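Local coordinates for heme oxygenase (mycobilin-producing) (Mycobacterium tuberculosis, PDB 3HX9) that degrades haem oxidatively to mycobilin with release of iron, and can bind two haems in its active site, at the interface of chains A and B. Sequence-based numbering; all coordinates share one arbitrary frame. Chains: chain A/B, Protein Rv3592.

Contact 1: the interface of chains A and B. Residues chain A 93-98; chain B 39-42.
The phenyl ring of B:Phe39 receives A:Leu96 over one face: methyl CD1 lies 3.6 Å above the ring plane, displaced toward the rim, and 3.9 Å from the ring centroid, a CH-pi contact. A:Val98 comes from the same side of the ring but obliquely, its methyl CG2 standing out beyond the CD2/CE2 rim, 3.4 Å from CD2 of B:Phe39. A:Leu96 gets there because its CG stands between the backbone N and the carbonyl carbon (chi1 71°), and the same CG leans on CB of B:Leu41. The side chains of A:Asp97 and B:Gln40 run alongside each other, their carboxylate and amide planes turned 80° apart. NE2 of B:Gln40 gives a nearly straight hydrogen bond of 3.0 Å to OD1 of A:Asp97; the acceptor lies in the amide plane, but the donor stands well above the carboxylate plane, 62° out of it. Main-chain hydrogen bonds fix the register, including A:Val95 N to B:Leu41 O at 2.9 Å and A:Val98 N to B:Phe39 O. The end of strand 87-94, A:Val95 and strand 96-99 thereby pair antiparallel with strand 36-46 of chain B, carrying the beta-sheet of the homodimer's barrel across the subunit boundary.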
ATOM      1  N   GLU A  93      -3.217  -8.636  -5.406  1.00 14.88           N
ATOM      2  CA  GLU A  93      -3.905  -8.296  -6.679  1.00 16.01           C
ATOM      3  C   GLU A  93      -4.842  -7.119  -6.425  1.00 15.66           C
ATOM      4  O   GLU A  93      -5.495  -7.014  -5.396  1.00 14.69           O
ATOM      5  CB  GLU A  93      -4.696  -9.497  -7.220  1.00 18.73           C
ATOM      6  CG  GLU A  93      -3.841 -10.615  -7.884  1.00 21.57           C
ATOM      7  CD  GLU A  93      -4.560 -12.013  -7.959  1.00 29.95           C
ATOM      8  OE1 GLU A  93      -5.712 -12.144  -7.483  1.00 27.94           O
ATOM      9  OE2 GLU A  93      -3.930 -12.988  -8.469  1.00 29.05           O
ATOM     10  N   VAL A  94      -4.928  -6.184  -7.356  1.00 14.09           N
ATOM     11  CA  VAL A  94      -5.800  -5.036  -7.141  1.00 14.49           C
ATOM     12  C   VAL A  94      -7.255  -5.421  -7.513  1.00 17.18           C
ATOM     13  O   VAL A  94      -7.543  -5.873  -8.644  1.00 17.44           O
ATOM     14  CB  VAL A  94      -5.345  -3.834  -7.995  1.00 14.42           C
ATOM     15  CG1 VAL A  94      -6.283  -2.662  -7.786  1.00 14.98           C
ATOM     16  CG2 VAL A  94      -3.942  -3.432  -7.659  1.00 16.47           C
ATOM     17  N   VAL A  95      -8.171  -5.278  -6.550  1.00 16.52           N
ATOM     18  CA  VAL A  95      -9.595  -5.676  -6.747  1.00 16.43           C
ATOM     19  C   VAL A  95     -10.321  -4.462  -7.303  1.00 17.42           C
ATOM     20  O   VAL A  95     -11.213  -4.567  -8.207  1.00 18.07           O
ATOM     21  CB  VAL A  95     -10.257  -6.103  -5.404  1.00 17.75           C
ATOM     22  CG1 VAL A  95     -11.739  -6.433  -5.617  1.00 20.53           C
ATOM     23  CG2 VAL A  95      -9.555  -7.346  -4.824  1.00 19.45           C
ATOM     24  N   LEU A  96     -10.056  -3.316  -6.697  1.00 17.43           N
ATOM     25  CA  LEU A  96     -10.586  -2.021  -7.114  1.00 17.51           C
ATOM     26  C   LEU A  96      -9.606  -0.874  -6.843  1.00 17.12           C
ATOM     27  O   LEU A  96      -8.758  -0.951  -5.954  1.00 15.16           O
ATOM     28  CB  LEU A  96     -11.899  -1.725  -6.422  1.00 18.71           C
ATOM     29  CG  LEU A  96     -11.921  -1.397  -4.962  1.00 21.05           C
ATOM     30  CD1 LEU A  96     -11.730   0.097  -4.785  1.00 21.80           C
ATOM     31  CD2 LEU A  96     -13.283  -1.799  -4.372  1.00 24.54           C
ATOM     32  N   ASP A  97      -9.717   0.188  -7.628  1.00 17.11           N
ATOM     33  CA  ASP A  97      -8.808   1.340  -7.454  1.00 15.41           C
ATOM     34  C   ASP A  97      -9.679   2.524  -7.867  1.00 17.04           C
ATOM     35  O   ASP A  97      -9.949   2.691  -9.067  1.00 16.98           O
ATOM     36  CB  ASP A  97      -7.595   1.195  -8.389  1.00 16.42           C
ATOM     37  CG  ASP A  97      -6.652   2.362  -8.284  1.00 19.85           C
ATOM     38  OD1 ASP A  97      -7.025   3.375  -7.608  1.00 23.66           O
ATOM     39  OD2 ASP A  97      -5.538   2.259  -8.899  1.00 26.25           O
ATOM     40  N   VAL A  98     -10.144   3.307  -6.894  1.00 17.83           N
ATOM     41  CA  VAL A  98     -10.942   4.496  -7.206  1.00 20.33           C
ATOM     42  C   VAL A  98     -10.169   5.738  -6.856  1.00 19.95           C
ATOM     43  O   VAL A  98      -9.341   5.778  -5.918  1.00 20.04           O
ATOM     44  CB  VAL A  98     -12.336   4.552  -6.516  1.00 21.40           C
ATOM     45  CG1 VAL A  98     -13.211   3.385  -6.971  1.00 22.81           C
ATOM     46  CG2 VAL A  98     -12.153   4.591  -4.985  1.00 23.23           C
TER
ATOM     47  N   PHE B  39      -8.627   5.200  -3.081  1.00 14.77           N
ATOM     48  CA  PHE B  39      -8.227   3.982  -2.360  1.00 14.31           C
ATOM     49  C   PHE B  39      -8.196   2.789  -3.266  1.00 14.34           C
ATOM     50  O   PHE B  39      -8.778   2.789  -4.324  1.00 13.95           O
ATOM     51  CB  PHE B  39      -9.112   3.755  -1.115  1.00 13.90           C
ATOM     52  CG  PHE B  39     -10.363   2.939  -1.332  1.00 15.91           C
ATOM     53  CD1 PHE B  39     -10.399   1.567  -0.959  1.00 17.31           C
ATOM     54  CD2 PHE B  39     -11.518   3.532  -1.855  1.00 17.88           C
ATOM     55  CE1 PHE B  39     -11.549   0.807  -1.102  1.00 17.52           C
ATOM     56  CE2 PHE B  39     -12.701   2.777  -1.976  1.00 17.50           C
ATOM     57  CZ  PHE B  39     -12.710   1.419  -1.603  1.00 21.08           C
ATOM     58  N   GLN B  40      -7.485   1.764  -2.792  1.00 12.99           N
ATOM     59  CA  GLN B  40      -7.501   0.514  -3.476  1.00 12.36           C
ATOM     60  C   GLN B  40      -7.849  -0.557  -2.486  1.00 13.88           C
ATOM     61  O   GLN B  40      -7.470  -0.477  -1.283  1.00 14.18           O
ATOM     62  CB  GLN B  40      -6.103   0.164  -4.040  1.00 12.78           C
ATOM     63  CG  GLN B  40      -5.630   1.172  -5.097  1.00 12.91           C
ATOM     64  CD  GLN B  40      -5.067   2.433  -4.504  1.00 16.59           C
ATOM     65  OE1 GLN B  40      -4.268   2.381  -3.516  1.00 16.13           O
ATOM     66  NE2 GLN B  40      -5.450   3.600  -5.067  1.00 17.37           N
ATOM     67  N   LEU B  41      -8.533  -1.570  -2.989  1.00 14.33           N
ATOM     68  CA  LEU B  41      -8.676  -2.818  -2.153  1.00 13.00           C
ATOM     69  C   LEU B  41      -7.703  -3.852  -2.783  1.00 12.09           C
ATOM     70  O   LEU B  41      -7.786  -4.125  -3.961  1.00 13.39           O
ATOM     71  CB  LEU B  41     -10.115  -3.359  -2.210  1.00 14.20           C
ATOM     72  CG  LEU B  41     -10.313  -4.713  -1.546  1.00 13.32           C
ATOM     73  CD1 LEU B  41     -10.124  -4.485  -0.031  1.00 16.07           C
ATOM     74  CD2 LEU B  41     -11.733  -5.220  -1.863  1.00 16.24           C
ATOM     75  N   LEU B  42      -6.789  -4.382  -1.959  1.00 10.93           N
ATOM     76  CA  LEU B  42      -5.763  -5.320  -2.427  1.00 11.20           C
ATOM     77  C   LEU B  42      -6.079  -6.684  -1.816  1.00 12.87           C
ATOM     78  O   LEU B  42      -6.116  -6.877  -0.574  1.00 13.22           O
ATOM     79  CB  LEU B  42      -4.414  -4.831  -1.925  1.00 11.12           C
ATOM     80  CG  LEU B  42      -4.059  -3.381  -2.380  1.00 12.39           C
ATOM     81  CD1 LEU B  42      -2.569  -3.146  -1.981  1.00 13.04           C
ATOM     82  CD2 LEU B  42      -4.175  -3.262  -3.944  1.00 13.65           C
TER

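Contact 2: the interface of chains A and B. Residues chain A 43-48; chain B 89-92.
A classic beta bulge, with A:Val45 and A:Lys46 opposite B:Glu91, interrupts the antiparallel pairing between subunits where the tail of strand 36-46 of chain A meets strand 87-94 of chain B. The evidence is the carbonyl O of B:Glu91, which accepts two main-chain hydrogen bonds, from A:Val45 N at 2.7 Å and from A:Lys46 N at 3.2 Å. Two successive amides thus converge on one oxygen, and the A:Val45 backbone (psi -40°) departs from the extended form as the first bulge position does. B:Glu91 N returns a bond to A:Lys46 O at 2.7 Å. On one side of the strands, the side chains of A:Lys46 and B:Glu91 run alongside each other. The aliphatic part of the lysine passes the carboxylate, CD of A:Lys46 being 3.5 Å from OE2 of B:Glu91. Bends at the third and fourth torsions keep the amine nitrogen NZ of A:Lys46 5.5 Å from OE2 of B:Glu91, so any attraction would be long-range and no salt bridge forms. B:Phe92 meets A:Pro44 CA through its CD1. Its ring tip also meets A:Glu48, whose CG is anti to the backbone N (chi1 -167°) and whose carboxylate is turned within 6° of parallel to the ring. That contact is made by the methylene: CG of A:Glu48 lies 3.6 Å from CZ of B:Phe92.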
ATOM      1  N   ARG A  43       7.109   5.958   4.582  1.00 12.60           N
ATOM      2  CA  ARG A  43       7.749   6.031   5.905  1.00 13.55           C
ATOM      3  C   ARG A  43       6.729   5.715   7.026  1.00 12.45           C
ATOM      4  O   ARG A  43       5.685   6.300   7.074  1.00 13.42           O
ATOM      5  CB  ARG A  43       8.335   7.448   6.073  1.00 15.27           C
ATOM      6  CG  ARG A  43       9.022   7.624   7.446  1.00 17.63           C
ATOM      7  CD  ARG A  43      10.053   8.800   7.294  1.00 29.37           C
ATOM      8  NE  ARG A  43       9.229   9.910   7.180  1.00 27.65           N
ATOM      9  CZ  ARG A  43       9.274  10.978   6.378  1.00 29.75           C
ATOM     10  NH1 ARG A  43      10.248  11.350   5.564  1.00 30.72           N
ATOM     11  NH2 ARG A  43       8.224  11.785   6.501  1.00 31.23           N
ATOM     12  N   PRO A  44       7.031   4.770   7.922  1.00 13.72           N
ATOM     13  CA  PRO A  44       6.039   4.359   8.916  1.00 16.54           C
ATOM     14  C   PRO A  44       5.829   5.438   9.986  1.00 17.07           C
ATOM     15  O   PRO A  44       6.807   6.105  10.420  1.00 19.24           O
ATOM     16  CB  PRO A  44       6.663   3.108   9.539  1.00 17.48           C
ATOM     17  CG  PRO A  44       8.115   3.230   9.321  1.00 16.48           C
ATOM     18  CD  PRO A  44       8.314   4.011   8.017  1.00 14.97           C
ATOM     19  N   VAL A  45       4.582   5.695  10.331  1.00 16.52           N
ATOM     20  CA  VAL A  45       4.248   6.631  11.391  1.00 19.16           C
ATOM     21  C   VAL A  45       3.578   5.988  12.592  1.00 19.83           C
ATOM     22  O   VAL A  45       3.838   6.428  13.764  1.00 20.81           O
ATOM     23  CB  VAL A  45       3.355   7.740  10.739  1.00 20.31           C
ATOM     24  CG1 VAL A  45       2.544   8.552  11.782  1.00 25.20           C
ATOM     25  CG2 VAL A  45       4.341   8.582   9.875  1.00 24.30           C
ATOM     26  N   LYS A  46       2.684   5.034  12.360  1.00 19.61           N
ATOM     27  CA  LYS A  46       1.933   4.362  13.430  1.00 19.65           C
ATOM     28  C   LYS A  46       1.455   3.036  12.948  1.00 20.50           C
ATOM     29  O   LYS A  46       1.119   2.899  11.797  1.00 20.21           O
ATOM     30  CB  LYS A  46       0.716   5.154  13.878  1.00 19.11           C
ATOM     31  CG  LYS A  46       0.229   4.807  15.304  1.00 26.21           C
ATOM     32  CD  LYS A  46      -0.922   5.734  15.743  1.00 33.59           C
ATOM     33  CE  LYS A  46      -0.512   7.208  15.737  1.00 41.92           C
ATOM     34  NZ  LYS A  46       0.488   7.526  16.799  1.00 45.27           N
ATOM     35  N   GLY A  47       1.542   2.023  13.818  1.00 19.06           N
ATOM     36  CA  GLY A  47       0.946   0.718  13.543  1.00 18.00           C
ATOM     37  C   GLY A  47       1.865  -0.229  12.807  1.00 18.34           C
ATOM     38  O   GLY A  47       1.612  -1.415  12.761  1.00 20.91           O
ATOM     39  N   GLU A  48       2.973   0.289  12.273  1.00 20.71           N
ATOM     40  CA  GLU A  48       3.966  -0.500  11.499  1.00 22.39           C
ATOM     41  C   GLU A  48       5.328   0.128  11.802  1.00 22.23           C
ATOM     42  O   GLU A  48       5.411   1.353  12.033  1.00 23.45           O
ATOM     43  CB  GLU A  48       3.581  -0.381   9.992  1.00 22.15           C
ATOM     44  CG  GLU A  48       4.181  -1.280   8.904  1.00 27.57           C
ATOM     45  CD  GLU A  48       4.553  -2.702   9.276  1.00 22.04           C
ATOM     46  OE1 GLU A  48       3.779  -3.668   9.201  1.00 23.22           O
ATOM     47  OE2 GLU A  48       5.696  -2.806   9.576  1.00 21.22           O
TER
ATOM     48  N   LEU B  89      -4.769  -0.673  11.671  1.00 15.13           N
ATOM     49  CA  LEU B  89      -4.540   0.562  10.858  1.00 15.47           C
ATOM     50  C   LEU B  89      -3.046   0.766  10.795  1.00 16.71           C
ATOM     51  O   LEU B  89      -2.354   0.951  11.866  1.00 17.56           O
ATOM     52  CB  LEU B  89      -5.210   1.745  11.608  1.00 16.53           C
ATOM     53  CG  LEU B  89      -5.010   3.130  10.958  1.00 16.47           C
ATOM     54  CD1 LEU B  89      -5.391   3.093   9.491  1.00 16.93           C
ATOM     55  CD2 LEU B  89      -5.866   4.172  11.755  1.00 18.68           C
ATOM     56  N   LEU B  90      -2.487   0.805   9.569  1.00 15.38           N
ATOM     57  CA  LEU B  90      -1.064   0.988   9.362  1.00 15.48           C
ATOM     58  C   LEU B  90      -0.945   2.380   8.745  1.00 15.75           C
ATOM     59  O   LEU B  90      -1.631   2.665   7.750  1.00 17.07           O
ATOM     60  CB  LEU B  90      -0.460  -0.086   8.393  1.00 15.43           C
ATOM     61  CG  LEU B  90      -1.028  -1.482   8.634  1.00 17.21           C
ATOM     62  CD1 LEU B  90      -0.476  -2.468   7.552  1.00 18.12           C
ATOM     63  CD2 LEU B  90      -0.649  -1.952  10.082  1.00 19.53           C
ATOM     64  N   GLU B  91      -0.127   3.233   9.370  1.00 14.83           N
ATOM     65  CA  GLU B  91      -0.110   4.631   8.912  1.00 13.84           C
ATOM     66  C   GLU B  91       1.246   5.083   8.465  1.00 14.18           C
ATOM     67  O   GLU B  91       2.268   4.854   9.151  1.00 14.97           O
ATOM     68  CB  GLU B  91      -0.567   5.576  10.052  1.00 15.01           C
ATOM     69  CG  GLU B  91      -1.851   5.087  10.738  1.00 16.21           C
ATOM     70  CD  GLU B  91      -2.381   6.110  11.752  1.00 23.49           C
ATOM     71  OE1 GLU B  91      -2.405   7.349  11.497  1.00 22.27           O
ATOM     72  OE2 GLU B  91      -2.826   5.635  12.814  1.00 25.09           O
ATOM     73  N   PHE B  92       1.273   5.785   7.330  1.00 12.55           N
ATOM     74  CA  PHE B  92       2.550   6.103   6.742  1.00 12.75           C
ATOM     75  C   PHE B  92       2.545   7.513   6.164  1.00 14.16           C
ATOM     76  O   PHE B  92       1.499   8.050   5.899  1.00 14.07           O
ATOM     77  CB  PHE B  92       2.875   5.207   5.519  1.00 13.56           C
ATOM     78  CG  PHE B  92       2.929   3.737   5.817  1.00 13.49           C
ATOM     79  CD1 PHE B  92       4.155   3.141   6.126  1.00 14.24           C
ATOM     80  CD2 PHE B  92       1.771   2.956   5.769  1.00 15.97           C
ATOM     81  CE1 PHE B  92       4.245   1.737   6.377  1.00 16.03           C
ATOM     82  CE2 PHE B  92       1.867   1.536   6.044  1.00 15.34           C
ATOM     83  CZ  PHE B  92       3.091   0.964   6.342  1.00 15.63           C
TER

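Contact 3: the interface of chains A and B. Residues chain A 20, 40-43; chain B 4, 93-96.
OE1 of B:Glu93 is met by the guanidinium of A:Arg43 in a salt bridge across the subunits, with NH2 of A:Arg43 at 2.5 Å, a short distance, and a bond of 168° at the hydrogen. The carboxylate oxygen lies in the guanidinium plane and is approached on its anti side, somewhat out of the carboxylate plane, the two planes being almost perpendicular (89°). The other terminal nitrogen, NH1 of A:Arg43, binds the syn side of OE1 of A:Glu20, from helix 16-25 of its own chain, at 2.7 Å, again tilted out of the carboxylate plane. Two carboxylates at the guanidinium edge thus restrict its rotation, and A:Glu20 probably helps to orient the arginine while itself touching B:Val95; the pair would be expected to stabilise the arginine's positive charge. CG2 of B:Val95 lies under one face of the guanidinium, 3.6 Å from CB of A:Arg43 and 3.7 Å from CD of A:Glu20, both side chains crossing the valine at about a right angle. A:Arg43 and B:Glu93 also exchange a reciprocal pair of main-chain hydrogen bonds, N to O, each 2.8 Å. On the opposite side of the strands A:Leu42, its CG anti to the carbonyl carbon (chi1 -56°), packs against two valines, and its CD1 faces B:Val4. CD2 of A:Leu42 sits between them, 3.8 Å from CG2 of B:Val94 and 3.9 Å from CG2 of B:Val4.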
ATOM      1  N   GLU A  20      16.122   6.977   3.218  1.00 19.53           N
ATOM      2  CA  GLU A  20      15.296   7.823   2.337  1.00 20.52           C
ATOM      3  C   GLU A  20      16.148   8.525   1.293  1.00 22.46           C
ATOM      4  O   GLU A  20      15.783   8.623   0.142  1.00 23.70           O
ATOM      5  CB  GLU A  20      14.482   8.833   3.138  1.00 19.63           C
ATOM      6  CG  GLU A  20      13.422   8.152   3.972  1.00 18.01           C
ATOM      7  CD  GLU A  20      12.616   9.099   4.854  1.00 21.68           C
ATOM      8  OE1 GLU A  20      12.508  10.320   4.548  1.00 23.55           O
ATOM      9  OE2 GLU A  20      12.064   8.584   5.870  1.00 18.10           O
ATOM     10  N   GLN A  40       6.034   3.805  -4.583  1.00 12.54           N
ATOM     11  CA  GLN A  40       6.141   4.797  -3.550  1.00 13.09           C
ATOM     12  C   GLN A  40       7.011   4.244  -2.482  1.00 12.95           C
ATOM     13  O   GLN A  40       6.944   3.033  -2.192  1.00 13.97           O
ATOM     14  CB  GLN A  40       4.775   5.103  -2.883  1.00 12.43           C
ATOM     15  CG  GLN A  40       3.755   5.730  -3.883  1.00 13.47           C
ATOM     16  CD  GLN A  40       3.130   4.706  -4.808  1.00 17.64           C
ATOM     17  OE1 GLN A  40       2.699   3.611  -4.347  1.00 16.08           O
ATOM     18  NE2 GLN A  40       3.032   5.031  -6.122  1.00 16.98           N
ATOM     19  N   LEU A  41       7.727   5.132  -1.822  1.00 13.38           N
ATOM     20  CA  LEU A  41       8.399   4.748  -0.524  1.00 12.77           C
ATOM     21  C   LEU A  41       7.538   5.372   0.590  1.00 12.58           C
ATOM     22  O   LEU A  41       7.306   6.572   0.606  1.00 13.62           O
ATOM     23  CB  LEU A  41       9.827   5.304  -0.437  1.00 15.15           C
ATOM     24  CG  LEU A  41      10.561   5.049   0.895  1.00 14.72           C
ATOM     25  CD1 LEU A  41      10.837   3.527   1.001  1.00 15.63           C
ATOM     26  CD2 LEU A  41      11.893   5.761   0.861  1.00 16.53           C
ATOM     27  N   LEU A  42       7.062   4.519   1.491  1.00 11.03           N
ATOM     28  CA  LEU A  42       6.224   4.929   2.609  1.00 12.00           C
ATOM     29  C   LEU A  42       7.025   4.819   3.916  1.00 12.64           C
ATOM     30  O   LEU A  42       7.475   3.729   4.348  1.00 13.24           O
ATOM     31  CB  LEU A  42       4.998   4.002   2.679  1.00 11.12           C
ATOM     32  CG  LEU A  42       4.192   3.966   1.339  1.00 10.45           C
ATOM     33  CD1 LEU A  42       2.846   3.238   1.682  1.00 13.10           C
ATOM     34  CD2 LEU A  42       3.841   5.433   0.907  1.00 13.56           C
ATOM     35  N   ARG A  43       7.109   5.958   4.582  1.00 12.60           N
ATOM     36  CA  ARG A  43       7.749   6.031   5.905  1.00 13.55           C
ATOM     37  C   ARG A  43       6.729   5.715   7.026  1.00 12.45           C
ATOM     38  O   ARG A  43       5.685   6.300   7.074  1.00 13.42           O
ATOM     39  CB  ARG A  43       8.335   7.448   6.073  1.00 15.27           C
ATOM     40  CG  ARG A  43       9.022   7.624   7.446  1.00 17.63           C
ATOM     41  CD  ARG A  43      10.053   8.800   7.294  1.00 29.37           C
ATOM     42  NE  ARG A  43       9.229   9.910   7.180  1.00 27.65           N
ATOM     43  CZ  ARG A  43       9.274  10.978   6.378  1.00 29.75           C
ATOM     44  NH1 ARG A  43      10.248  11.350   5.564  1.00 30.72           N
ATOM     45  NH2 ARG A  43       8.224  11.785   6.501  1.00 31.23           N
TER
ATOM     46  N   VAL B   4      -0.569   7.769   3.684  1.00 11.11           N
ATOM     47  CA  VAL B   4      -1.294   6.517   3.301  1.00 13.21           C
ATOM     48  C   VAL B   4      -1.753   5.931   4.593  1.00 12.09           C
ATOM     49  O   VAL B   4      -0.964   5.843   5.555  1.00 12.82           O
ATOM     50  CB  VAL B   4      -0.314   5.536   2.590  1.00 12.37           C
ATOM     51  CG1 VAL B   4      -0.928   4.155   2.467  1.00 13.08           C
ATOM     52  CG2 VAL B   4      -0.039   6.059   1.189  1.00 15.58           C
ATOM     53  N   GLU B  93       3.745   8.021   5.917  1.00 13.93           N
ATOM     54  CA  GLU B  93       3.922   9.267   5.168  1.00 15.68           C
ATOM     55  C   GLU B  93       4.591   8.962   3.846  1.00 15.77           C
ATOM     56  O   GLU B  93       5.503   8.159   3.752  1.00 14.36           O
ATOM     57  CB  GLU B  93       4.797  10.255   5.969  1.00 18.76           C
ATOM     58  CG  GLU B  93       4.078  10.885   7.189  1.00 21.21           C
ATOM     59  CD  GLU B  93       5.003  11.623   8.175  1.00 28.82           C
ATOM     60  OE1 GLU B  93       6.246  11.499   8.070  1.00 26.77           O
ATOM     61  OE2 GLU B  93       4.453  12.269   9.115  1.00 28.35           O
ATOM     62  N   VAL B  94       4.169   9.608   2.775  1.00 14.63           N
ATOM     63  CA  VAL B  94       4.752   9.301   1.505  1.00 14.78           C
ATOM     64  C   VAL B  94       6.084  10.081   1.338  1.00 17.40           C
ATOM     65  O   VAL B  94       6.098  11.329   1.401  1.00 18.87           O
ATOM     66  CB  VAL B  94       3.781   9.673   0.351  1.00 15.18           C
ATOM     67  CG1 VAL B  94       4.487   9.407  -1.017  1.00 14.84           C
ATOM     68  CG2 VAL B  94       2.481   8.910   0.442  1.00 16.06           C
ATOM     69  N   VAL B  95       7.191   9.362   1.119  1.00 16.03           N
ATOM     70  CA  VAL B  95       8.513   9.991   0.985  1.00 17.26           C
ATOM     71  C   VAL B  95       8.721  10.363  -0.460  1.00 17.40           C
ATOM     72  O   VAL B  95       9.283  11.447  -0.761  1.00 17.86           O
ATOM     73  CB  VAL B  95       9.644   9.013   1.447  1.00 17.70           C
ATOM     74  CG1 VAL B  95      11.024   9.683   1.273  1.00 20.34           C
ATOM     75  CG2 VAL B  95       9.459   8.662   2.920  1.00 20.97           C
ATOM     76  N   LEU B  96       8.354   9.456  -1.361  1.00 17.21           N
ATOM     77  CA  LEU B  96       8.474   9.630  -2.794  1.00 17.51           C
ATOM     78  C   LEU B  96       7.398   8.842  -3.527  1.00 16.46           C
ATOM     79  O   LEU B  96       6.896   7.818  -3.038  1.00 14.70           O
ATOM     80  CB  LEU B  96       9.832   9.208  -3.295  1.00 19.72           C
ATOM     81  CG  LEU B  96      10.124   7.733  -3.398  1.00 19.37           C
ATOM     82  CD1 LEU B  96       9.665   7.198  -4.755  1.00 18.82           C
ATOM     83  CD2 LEU B  96      11.634   7.551  -3.200  1.00 22.81           C
TER

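Contact 2 and contact 3 are neighbours, their C-alpha centres about 10 Å apart. They share A:Arg43 and follow one another along strand 36-46 of chain A against strand 87-94 of chain B, with contact 3 running on into the C-terminal strand. Contact 1 lies about 19 Å from either and exchanges the chains' roles: there chain B supplies strand 36-46. It and contact 3 therefore sample, from opposite sides of the two-fold axis, overlapping stretches of one repeated strand pairing. Each subunit both lends and receives a sheet edge, in keeping with the homodimer that the protein forms through its barrel.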